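Long-range contacts in glucose-6-phosphate isomerase (Plasmodium falciparum, PDB 3QKI), which probably interconverts alpha-D-glucose 6-phosphate and beta-D-fructose 6-phosphate, the second step of glycolysis: residues S69-S74 with P512-L517; L116-E121 with G339-D344; K331-F336 with L521-C526. All coordinates share one frame; numbering follows the deposited sequence. Where two conformers were deposited one is given.

Contact 1. Residues S69-S74 with P512-L517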
loop_
_atom_site.group_PDB
_atom_site.type_symbol
_atom_site.label_atom_id
_atom_site.label_comp_id
_atom_site.label_asym_id
_atom_site.label_seq_id
_atom_site.Cartn_x
_atom_site.Cartn_y
_atom_site.Cartn_z
ATOM N N SER A 69 21.654 -2.496 -14.882
ATOM C CA SER A 69 22.835 -1.629 -14.942
ATOM C C SER A 69 22.938 -0.560 -13.861
ATOM O O SER A 69 24.048 -0.105 -13.568
ATOM C CB SER A 69 23.012 -1.024 -16.336
ATOM O OG SER A 69 21.934 -0.154 -16.621
ATOM N N ARG A 70 21.808 -0.154 -13.257
ATOM C CA ARG A 70 21.852 0.837 -12.195
ATOM C C ARG A 70 21.953 0.160 -10.839
ATOM O O ARG A 70 21.340 0.601 -9.881
ATOM C CB ARG A 70 20.685 1.842 -12.277
ATOM C CG ARG A 70 20.679 2.636 -13.567
ATOM C CD ARG A 70 19.324 3.252 -13.799
ATOM N NE ARG A 70 19.198 3.735 -15.158
ATOM C CZ ARG A 70 18.981 2.967 -16.221
ATOM N NH1 ARG A 70 18.858 1.649 -16.086
ATOM N NH2 ARG A 70 18.925 3.505 -17.429
ATOM N N GLN A 71 22.728 -0.922 -10.768
ATOM C CA GLN A 71 23.039 -1.641 -9.534
ATOM C C GLN A 71 24.523 -1.448 -9.275
ATOM O O GLN A 71 25.321 -1.360 -10.214
ATOM C CB GLN A 71 22.656 -3.142 -9.613
ATOM C CG GLN A 71 21.154 -3.379 -9.779
ATOM C CD GLN A 71 20.325 -2.994 -8.573
ATOM O OE1 GLN A 71 20.796 -2.933 -7.434
ATOM N NE2 GLN A 71 19.064 -2.762 -8.796
ATOM N N ARG A 72 24.894 -1.372 -8.010
ATOM C CA ARG A 72 26.262 -1.074 -7.583
ATOM C C ARG A 72 27.266 -2.230 -7.678
ATOM O O ARG A 72 27.886 -2.633 -6.696
ATOM C CB ARG A 72 26.265 -0.364 -6.211
ATOM C CG ARG A 72 25.391 0.888 -6.183
ATOM C CD ARG A 72 25.673 1.739 -4.970
ATOM N NE ARG A 72 26.968 2.409 -5.106
ATOM C CZ ARG A 72 27.566 3.113 -4.149
ATOM N NH1 ARG A 72 27.002 3.245 -2.962
ATOM N NH2 ARG A 72 28.737 3.694 -4.381
ATOM N N TYR A 73 27.438 -2.742 -8.884
ATOM C CA TYR A 73 28.403 -3.790 -9.171
ATOM C C TYR A 73 28.979 -3.686 -10.556
ATOM O O TYR A 73 28.290 -3.289 -11.499
ATOM C CB TYR A 73 27.862 -5.235 -8.909
ATOM C CG TYR A 73 26.448 -5.566 -9.370
ATOM C CD1 TYR A 73 25.518 -6.117 -8.486
ATOM C CD2 TYR A 73 26.094 -5.485 -10.716
ATOM C CE1 TYR A 73 24.240 -6.467 -8.905
ATOM C CE2 TYR A 73 24.813 -5.817 -11.146
ATOM C CZ TYR A 73 23.898 -6.329 -10.239
ATOM O OH TYR A 73 22.642 -6.676 -10.646
ATOM N N SER A 74 30.235 -4.101 -10.679
ATOM C CA SER A 74 30.913 -4.239 -11.959
ATOM C C SER A 74 30.479 -5.624 -12.493
ATOM O O SER A 74 29.864 -6.408 -11.749
ATOM C CB SER A 74 32.420 -4.227 -11.744
ATOM O OG SER A 74 32.835 -5.387 -11.039
ATOM N N PRO A 512 20.221 2.635 -6.207
ATOM C CA PRO A 512 20.035 1.614 -7.236
ATOM C C PRO A 512 18.613 1.384 -7.719
ATOM O O PRO A 512 17.653 1.607 -6.982
ATOM C CB PRO A 512 20.649 0.352 -6.598
ATOM C CG PRO A 512 20.466 0.543 -5.153
ATOM C CD PRO A 512 20.515 2.034 -4.886
ATOM N N SER A 513 18.503 0.871 -8.944
ATOM C CA SER A 513 17.233 0.520 -9.572
ATOM C C SER A 513 17.346 -0.619 -10.581
ATOM O O SER A 513 18.367 -0.777 -11.265
ATOM C CB SER A 513 16.588 1.730 -10.254
ATOM O OG SER A 513 17.315 2.132 -11.391
ATOM N N THR A 514 16.252 -1.370 -10.704
ATOM C CA THR A 514 16.095 -2.384 -11.723
ATOM C C THR A 514 14.946 -1.910 -12.591
ATOM O O THR A 514 13.919 -1.475 -12.062
ATOM C CB THR A 514 15.798 -3.753 -11.108
ATOM O OG1 THR A 514 16.901 -4.128 -10.286
ATOM C CG2 THR A 514 15.553 -4.811 -12.176
ATOM N N LEU A 515 15.118 -1.961 -13.909
ATOM C CA LEU A 515 14.060 -1.620 -14.857
ATOM C C LEU A 515 13.570 -2.876 -15.556
ATOM O O LEU A 515 14.369 -3.654 -16.079
ATOM C CB LEU A 515 14.514 -0.594 -15.908
ATOM C CG LEU A 515 14.921 0.798 -15.443
ATOM C CD1 LEU A 515 15.379 1.627 -16.630
ATOM C CD2 LEU A 515 13.765 1.537 -14.856
ATOM N N LEU A 516 12.254 -3.075 -15.564
ATOM C CA LEU A 516 11.587 -4.175 -16.272
ATOM C C LEU A 516 10.683 -3.513 -17.307
ATOM O O LEU A 516 9.738 -2.804 -16.926
ATOM C CB LEU A 516 10.767 -5.079 -15.323
ATOM C CG LEU A 516 11.550 -5.948 -14.349
ATOM C CD1 LEU A 516 10.635 -6.521 -13.256
ATOM C CD2 LEU A 516 12.240 -7.112 -15.064
ATOM N N LEU A 517 11.008 -3.692 -18.609
ATOM C CA LEU A 517 10.229 -3.072 -19.678
ATOM C C LEU A 517 9.640 -4.123 -20.596
ATOM O O LEU A 517 10.384 -4.808 -21.287
ATOM C CB LEU A 517 11.048 -2.002 -20.467
ATOM C CG LEU A 517 10.362 -1.299 -21.665
ATOM C CD1 LEU A 517 9.051 -0.603 -21.252
ATOM C CD2 LEU A 517 11.299 -0.276 -22.296
HETATM O O HOH W 1 19.078 -0.534 -13.827
#
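Over one face of the Arg70 guanidinium lies the methyl CD1 of Leu515, 3.5 Å from Arg70 NH1, while a water sits at the edge of the same group, in its plane. The contact joins strand 64-70 to the start of strand 513-518, neighbouring antiparallel strands in the six-stranded mixed sheet of this phosphoglucose isomerase. The water bridges the two: it accepts from Arg70 N and Arg70 NH1 and donates to Ser513 O, 2.7 Å away. The charge of Arg70 is paired with Asp67 at NH1 and Asp477 of helix 464-481 at NE, so this buried guanidinium is gripped by two carboxylates and the water. The arginine chain runs extended from CG to NE, which carries Arg70 CD past Ser513 OG at 3.3 Å and brings the face of the guanidinium against Leu515 CD1. Thr587 of the second subunit packs on Arg70, and Leu590 of that subunit on Leu515, so this corner of the contact lies against the second subunit.

Gln71, the next residue, also reaches across. Bent at chi2 (-68°), its side chain folds back so that the amide meets the other strand: Gln71 OE1 lies 3.4 Å from Pro512 CB and is bonded to Asn367, whereas NE2 gives a weak, bent bond to Thr514 OG1. Between the backbones, Ser513 N donates to Arg70 O at 3.0 Å, and Pro512 CA approaches that same oxygen at 3.1 Å.

Contact 2. Residues L116-E121 with G339-D344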
loop_
_atom_site.group_PDB
_atom_site.type_symbol
_atom_site.label_atom_id
_atom_site.label_comp_id
_atom_site.label_asym_id
_atom_site.label_seq_id
_atom_site.Cartn_x
_atom_site.Cartn_y
_atom_site.Cartn_z
ATOM N N LEU A 116 1.139 -26.495 -11.599
ATOM C CA LEU A 116 -0.178 -25.926 -11.901
ATOM C C LEU A 116 -0.309 -25.372 -13.319
ATOM O O LEU A 116 -1.410 -25.342 -13.876
ATOM C CB LEU A 116 -0.548 -24.822 -10.895
ATOM C CG LEU A 116 -0.666 -25.270 -9.438
ATOM C CD1 LEU A 116 -0.672 -24.066 -8.502
ATOM C CD2 LEU A 116 -1.875 -26.177 -9.219
ATOM N N ARG A 117 0.789 -24.922 -13.879
ATOM C CA ARG A 117 0.782 -24.307 -15.201
ATOM C C ARG A 117 1.460 -25.132 -16.306
ATOM O O ARG A 117 1.626 -24.617 -17.405
ATOM C CB ARG A 117 1.313 -22.865 -15.140
ATOM C CG ARG A 117 2.627 -22.736 -14.389
ATOM C CD ARG A 117 2.428 -22.190 -12.984
ATOM N NE ARG A 117 3.681 -21.559 -12.573
ATOM C CZ ARG A 117 3.854 -20.831 -11.479
ATOM N NH1 ARG A 117 2.843 -20.632 -10.636
ATOM N NH2 ARG A 117 5.030 -20.278 -11.230
ATOM N N ILE A 118 1.818 -26.408 -16.045
ATOM C CA ILE A 118 2.385 -27.269 -17.096
ATOM C C ILE A 118 1.203 -27.552 -18.087
ATOM O O ILE A 118 0.119 -27.927 -17.628
ATOM C CB ILE A 118 3.025 -28.563 -16.520
ATOM C CG1 ILE A 118 4.270 -28.219 -15.683
ATOM C CG2 ILE A 118 3.373 -29.569 -17.654
ATOM C CD1 ILE A 118 4.828 -29.399 -14.808
ATOM N N PRO A 119 1.353 -27.252 -19.401
ATOM C CA PRO A 119 0.226 -27.480 -20.338
ATOM C C PRO A 119 -0.053 -28.962 -20.576
ATOM O O PRO A 119 0.817 -29.799 -20.339
ATOM C CB PRO A 119 0.656 -26.744 -21.612
ATOM C CG PRO A 119 2.143 -26.735 -21.568
ATOM C CD PRO A 119 2.564 -26.781 -20.113
ATOM N N ILE A 120 -1.278 -29.274 -21.011
ATOM C CA ILE A 120 -1.782 -30.620 -21.271
ATOM C C ILE A 120 -0.879 -31.474 -22.172
ATOM O O ILE A 120 -0.708 -32.651 -21.892
ATOM C CB ILE A 120 -3.287 -30.620 -21.700
ATOM C CG1 ILE A 120 -3.923 -32.022 -21.585
ATOM C CG2 ILE A 120 -3.493 -30.035 -23.099
ATOM C CD1 ILE A 120 -4.564 -32.311 -20.335
ATOM N N GLU A 121 -0.258 -30.884 -23.190
ATOM C CA GLU A 121 0.608 -31.636 -24.107
ATOM C C GLU A 121 1.873 -32.226 -23.437
ATOM O O GLU A 121 2.514 -33.124 -23.997
ATOM C CB GLU A 121 0.928 -30.812 -25.368
ATOM C CG GLU A 121 1.620 -29.489 -25.095
ATOM C CD GLU A 121 0.755 -28.252 -24.892
ATOM O OE1 GLU A 121 -0.468 -28.378 -24.621
ATOM O OE2 GLU A 121 1.335 -27.143 -24.984
ATOM N N GLY A 339 2.244 -18.212 -19.922
ATOM C CA GLY A 339 3.223 -17.210 -19.517
ATOM C C GLY A 339 3.992 -17.659 -18.290
ATOM O O GLY A 339 5.219 -17.630 -18.294
ATOM N N CYS A 340 3.269 -18.118 -17.247
ATOM C CA CYS A 340 3.845 -18.637 -16.001
ATOM C C CYS A 340 4.795 -19.776 -16.335
ATOM O O CYS A 340 5.928 -19.818 -15.840
ATOM C CB CYS A 340 2.754 -19.113 -15.045
ATOM S SG CYS A 340 1.657 -17.800 -14.451
ATOM N N HIS A 341 4.314 -20.706 -17.181
ATOM C CA HIS A 341 5.062 -21.888 -17.579
ATOM C C HIS A 341 6.364 -21.563 -18.305
ATOM O O HIS A 341 7.405 -22.126 -17.951
ATOM C CB HIS A 341 4.191 -22.842 -18.407
ATOM C CG HIS A 341 4.932 -24.076 -18.834
ATOM N ND1 HIS A 341 5.390 -24.999 -17.909
ATOM C CD2 HIS A 341 5.297 -24.481 -20.070
ATOM C CE1 HIS A 341 5.981 -25.949 -18.612
ATOM N NE2 HIS A 341 5.934 -25.689 -19.916
ATOM N N ASP A 342 6.326 -20.636 -19.289
ATOM C CA ASP A 342 7.519 -20.246 -20.042
ATOM C C ASP A 342 8.574 -19.595 -19.166
ATOM O O ASP A 342 9.760 -19.876 -19.339
ATOM C CB ASP A 342 7.158 -19.373 -21.251
ATOM C CG ASP A 342 6.493 -20.154 -22.370
ATOM O OD1 ASP A 342 6.549 -21.410 -22.338
ATOM O OD2 ASP A 342 5.920 -19.516 -23.273
ATOM N N MET A 343 8.154 -18.782 -18.184
ATOM C CA MET A 343 9.097 -18.192 -17.228
ATOM C C MET A 343 9.633 -19.289 -16.263
ATOM O O MET A 343 10.814 -19.262 -15.941
ATOM C CB MET A 343 8.461 -17.017 -16.464
ATOM C CG MET A 343 9.402 -16.345 -15.442
ATOM S SD MET A 343 10.964 -15.715 -16.128
ATOM C CE MET A 343 10.362 -14.319 -16.987
ATOM N N ASP A 344 8.778 -20.267 -15.836
ATOM C CA ASP A 344 9.211 -21.389 -14.999
ATOM C C ASP A 344 10.341 -22.164 -15.705
ATOM O O ASP A 344 11.362 -22.470 -15.074
ATOM C CB ASP A 344 8.069 -22.373 -14.704
ATOM C CG ASP A 344 6.983 -21.867 -13.775
ATOM O OD1 ASP A 344 7.200 -20.821 -13.103
ATOM O OD2 ASP A 344 5.883 -22.460 -13.778
#
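Asp344 OD1 is gripped by two groups, Arg117 NH2 at 2.9 Å and the hydroxyl of Ser531, while Asp344 OD2 accepts from Arg117 NE in a shorter bond of 2.7 Å, so the salt bridge has two arms. The arginine presents its side, NE and one NH, and each carboxylate oxygen answers with its syn lone pair. The two flat groups are only 20° apart. The NH2 bond is almost straight, at 175°, and lies in the guanidinium plane; the NE partner is tilted a little from it. The arginine has further partners: Glu534 forms a second salt bridge with Arg117 NH2, and Thr316 binds NH1. With two carboxylates beside it, the buried guanidinium is probably stabilised in its charged form.

To get there Arg117 places CG between its backbone N and carbonyl carbon (chi1 49°) and bends again at chi2. This lays the chain along Cys340, whose CB sits over one guanidinium face, 3.6 Å from Arg117 NE. The contact thereby fastens an irregular loop, between helix 90-99 and the short strand 129-130, to one side of helix 330-349. Cys340, His341 and Asp344 all face the loop, as residues one and three or four positions apart on a helix can.

His341 meets the part of the loop that follows. Pro119 CD stands over the centre of its imidazole in a CH-pi contact, 3.6 Å from the ring centroid, while Lys122 NZ is hydrogen-bonded to His341 NE2. At the base of the ring, Arg117 O lies 3.3 Å from His341 CB.

Contact 3. Residues K331-F336 with L521-C526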
loop_
_atom_site.group_PDB
_atom_site.type_symbol
_atom_site.label_atom_id
_atom_site.label_comp_id
_atom_site.label_asym_id
_atom_site.label_seq_id
_atom_site.Cartn_x
_atom_site.Cartn_y
_atom_site.Cartn_z
ATOM N N LYS A 331 -9.903 -19.306 -21.970
ATOM C CA LYS A 331 -8.885 -19.124 -23.021
ATOM C C LYS A 331 -7.859 -18.066 -22.595
ATOM O O LYS A 331 -6.669 -18.269 -22.791
ATOM C CB LYS A 331 -9.507 -18.693 -24.362
ATOM C CG LYS A 331 -10.018 -19.833 -25.216
ATOM C CD LYS A 331 -10.318 -19.386 -26.655
ATOM C CE LYS A 331 -9.085 -19.234 -27.524
ATOM N NZ LYS A 331 -9.448 -18.947 -28.941
ATOM N N ASN A 332 -8.321 -16.954 -22.000
ATOM C CA ASN A 332 -7.425 -15.896 -21.536
ATOM C C ASN A 332 -6.552 -16.412 -20.374
ATOM O O ASN A 332 -5.351 -16.209 -20.387
ATOM C CB ASN A 332 -8.218 -14.651 -21.134
ATOM C CG ASN A 332 -8.710 -13.828 -22.296
ATOM O OD1 ASN A 332 -8.029 -13.656 -23.292
ATOM N ND2 ASN A 332 -9.898 -13.274 -22.172
ATOM N N MET A 333 -7.147 -17.154 -19.444
ATOM C CA MET A 333 -6.445 -17.745 -18.315
ATOM C C MET A 333 -5.440 -18.823 -18.725
ATOM O O MET A 333 -4.389 -18.942 -18.069
ATOM C CB MET A 333 -7.396 -18.142 -17.199
ATOM C CG MET A 333 -8.097 -16.938 -16.550
ATOM S SD MET A 333 -7.092 -15.412 -16.438
ATOM C CE MET A 333 -5.822 -15.930 -15.216
ATOM N N ARG A 334 -5.723 -19.551 -19.849
ATOM C CA ARG A 334 -4.809 -20.556 -20.379
ATOM C C ARG A 334 -3.543 -19.834 -20.869
ATOM O O ARG A 334 -2.437 -20.298 -20.601
ATOM C CB ARG A 334 -5.490 -21.360 -21.504
ATOM C CG ARG A 334 -4.637 -22.463 -22.121
ATOM C CD ARG A 334 -5.480 -23.480 -22.879
ATOM N NE ARG A 334 -6.473 -22.843 -23.742
ATOM C CZ ARG A 334 -7.689 -23.325 -23.977
ATOM N NH1 ARG A 334 -8.066 -24.485 -23.445
ATOM N NH2 ARG A 334 -8.523 -22.676 -24.770
ATOM N N ASN A 335 -3.707 -18.660 -21.528
ATOM C CA ASN A 335 -2.575 -17.860 -21.996
ATOM C C ASN A 335 -1.738 -17.354 -20.814
ATOM O O ASN A 335 -0.514 -17.309 -20.929
ATOM C CB ASN A 335 -3.032 -16.671 -22.845
ATOM C CG ASN A 335 -3.473 -17.103 -24.213
ATOM O OD1 ASN A 335 -3.071 -18.160 -24.723
ATOM N ND2 ASN A 335 -4.344 -16.324 -24.825
ATOM N N PHE A 336 -2.407 -16.941 -19.703
ATOM C CA PHE A 336 -1.753 -16.496 -18.465
ATOM C C PHE A 336 -0.900 -17.656 -17.934
ATOM O O PHE A 336 0.263 -17.453 -17.590
ATOM C CB PHE A 336 -2.779 -16.081 -17.413
ATOM C CG PHE A 336 -2.200 -15.712 -16.054
ATOM C CD1 PHE A 336 -1.721 -14.429 -15.806
ATOM C CD2 PHE A 336 -2.176 -16.635 -15.012
ATOM C CE1 PHE A 336 -1.192 -14.089 -14.552
ATOM C CE2 PHE A 336 -1.653 -16.289 -13.761
ATOM C CZ PHE A 336 -1.149 -15.021 -13.545
ATOM N N LEU A 521 0.982 -5.322 -21.532
ATOM C CA LEU A 521 0.476 -6.120 -20.413
ATOM C C LEU A 521 -0.748 -6.893 -20.916
ATOM O O LEU A 521 -1.877 -6.396 -20.895
ATOM C CB LEU A 521 0.161 -5.277 -19.170
ATOM C CG LEU A 521 -0.310 -6.066 -17.916
ATOM C CD1 LEU A 521 0.667 -7.197 -17.529
ATOM C CD2 LEU A 521 -0.567 -5.134 -16.753
ATOM N N ASN A 522 -0.505 -8.082 -21.463
ATOM C CA ASN A 522 -1.570 -8.951 -21.932
ATOM C C ASN A 522 -1.597 -10.163 -20.965
ATOM O O ASN A 522 -0.859 -10.158 -19.965
ATOM C CB ASN A 522 -1.381 -9.339 -23.410
ATOM C CG ASN A 522 -0.066 -9.993 -23.740
ATOM O OD1 ASN A 522 0.573 -10.637 -22.909
ATOM N ND2 ASN A 522 0.392 -9.806 -24.958
ATOM N N PHE A 523 -2.465 -11.154 -21.197
ATOM C CA PHE A 523 -2.557 -12.306 -20.285
ATOM C C PHE A 523 -1.250 -13.097 -20.158
ATOM O O PHE A 523 -0.847 -13.448 -19.048
ATOM C CB PHE A 523 -3.746 -13.211 -20.647
ATOM C CG PHE A 523 -5.068 -12.600 -20.264
ATOM C CD1 PHE A 523 -5.598 -12.789 -18.996
ATOM C CD2 PHE A 523 -5.787 -11.824 -21.175
ATOM C CE1 PHE A 523 -6.814 -12.188 -18.626
ATOM C CE2 PHE A 523 -7.011 -11.244 -20.816
ATOM C CZ PHE A 523 -7.519 -11.432 -19.544
ATOM N N TYR A 524 -0.577 -13.344 -21.294
ATOM C CA TYR A 524 0.675 -14.072 -21.340
ATOM C C TYR A 524 1.772 -13.337 -20.528
ATOM O O TYR A 524 2.436 -13.952 -19.693
ATOM C CB TYR A 524 1.095 -14.275 -22.809
ATOM C CG TYR A 524 2.420 -14.984 -22.949
ATOM C CD1 TYR A 524 3.599 -14.267 -23.114
ATOM C CD2 TYR A 524 2.495 -16.379 -22.931
ATOM C CE1 TYR A 524 4.824 -14.917 -23.270
ATOM C CE2 TYR A 524 3.715 -17.037 -23.065
ATOM C CZ TYR A 524 4.879 -16.299 -23.209
ATOM O OH TYR A 524 6.096 -16.921 -23.295
ATOM N N THR A 525 1.957 -12.030 -20.796
ATOM C CA THR A 525 2.938 -11.192 -20.116
ATOM C C THR A 525 2.644 -11.090 -18.602
ATOM O O THR A 525 3.573 -11.020 -17.809
ATOM C CB THR A 525 3.031 -9.843 -20.846
ATOM O OG1 THR A 525 3.377 -10.073 -22.219
ATOM C CG2 THR A 525 4.025 -8.917 -20.231
ATOM N N CYS A 526 1.353 -11.058 -18.211
ATOM C CA CYS A 526 1.007 -10.986 -16.785
ATOM C C CYS A 526 1.471 -12.280 -16.082
ATOM O O CYS A 526 1.895 -12.237 -14.926
ATOM C CB CYS A 526 -0.484 -10.735 -16.586
ATOM S SG CYS A 526 -0.919 -10.141 -14.930
#
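The backbones of helix 330-349 and the first turn of helix 523-543 come close together, with Phe336 CA and Tyr524 CA 4.5 Å apart. No hydrogen bond crosses; instead, Phe336 CA approaches Phe523 O at 3.2 Å and Tyr524 CA approaches Asn335 O at 3.5 Å, both as CA-H...O contacts. In this helix-helix packing Phe523 acts as a single knob in a hole formed by Asn332, Met333, Asn335 and Phe336.

Asn332 lies flat over one face of that ring. Its amide is stacked at 7° to the ring plane, and Asn332 CB stands over the centre, 3.5 Å from the Phe523 centroid. Bonds from Asn332 ND2 to Phe328 O and Glu196 hold the amide in place. Met333, bent at both chi2 and chi3, crosses Phe523 at about a right angle and brings SD to Phe523 CE1 at 3.9 Å, a Met-aromatic contact oblique to the ring.

Asn522 caps the second helix: its OD1 accepts from Thr525 N at 2.9 Å in an almost straight N-cap bond (170° at the hydrogen). One turn on, Cys526 has SG anti to its backbone N (chi1 -163°), which sets the sulfur at the edge of the Phe336 ring, 4.0 Å from Phe336 CE1.

From the N terminus, the chain passes strand 64-70, then the loop at 116-121, and later helix 330-349. That helix first supplies 331-336 to contact 3, then 339-344, which closes the loop of contact 2. Much later comes strand 513-518, where contact 1 closes the longest of the three loops and encloses contact 2 entirely. The following helix, 523-543, closes contact 3, whose span crosses those of both others. Contacts 2 and 3 have centres about 11 Å apart and are joined by a probable hydrogen bond between Tyr524 and Asp342. Contact 1, within the six-stranded sheet, is about 27 Å from contact 3 between centres, tied to it by sequence continuity.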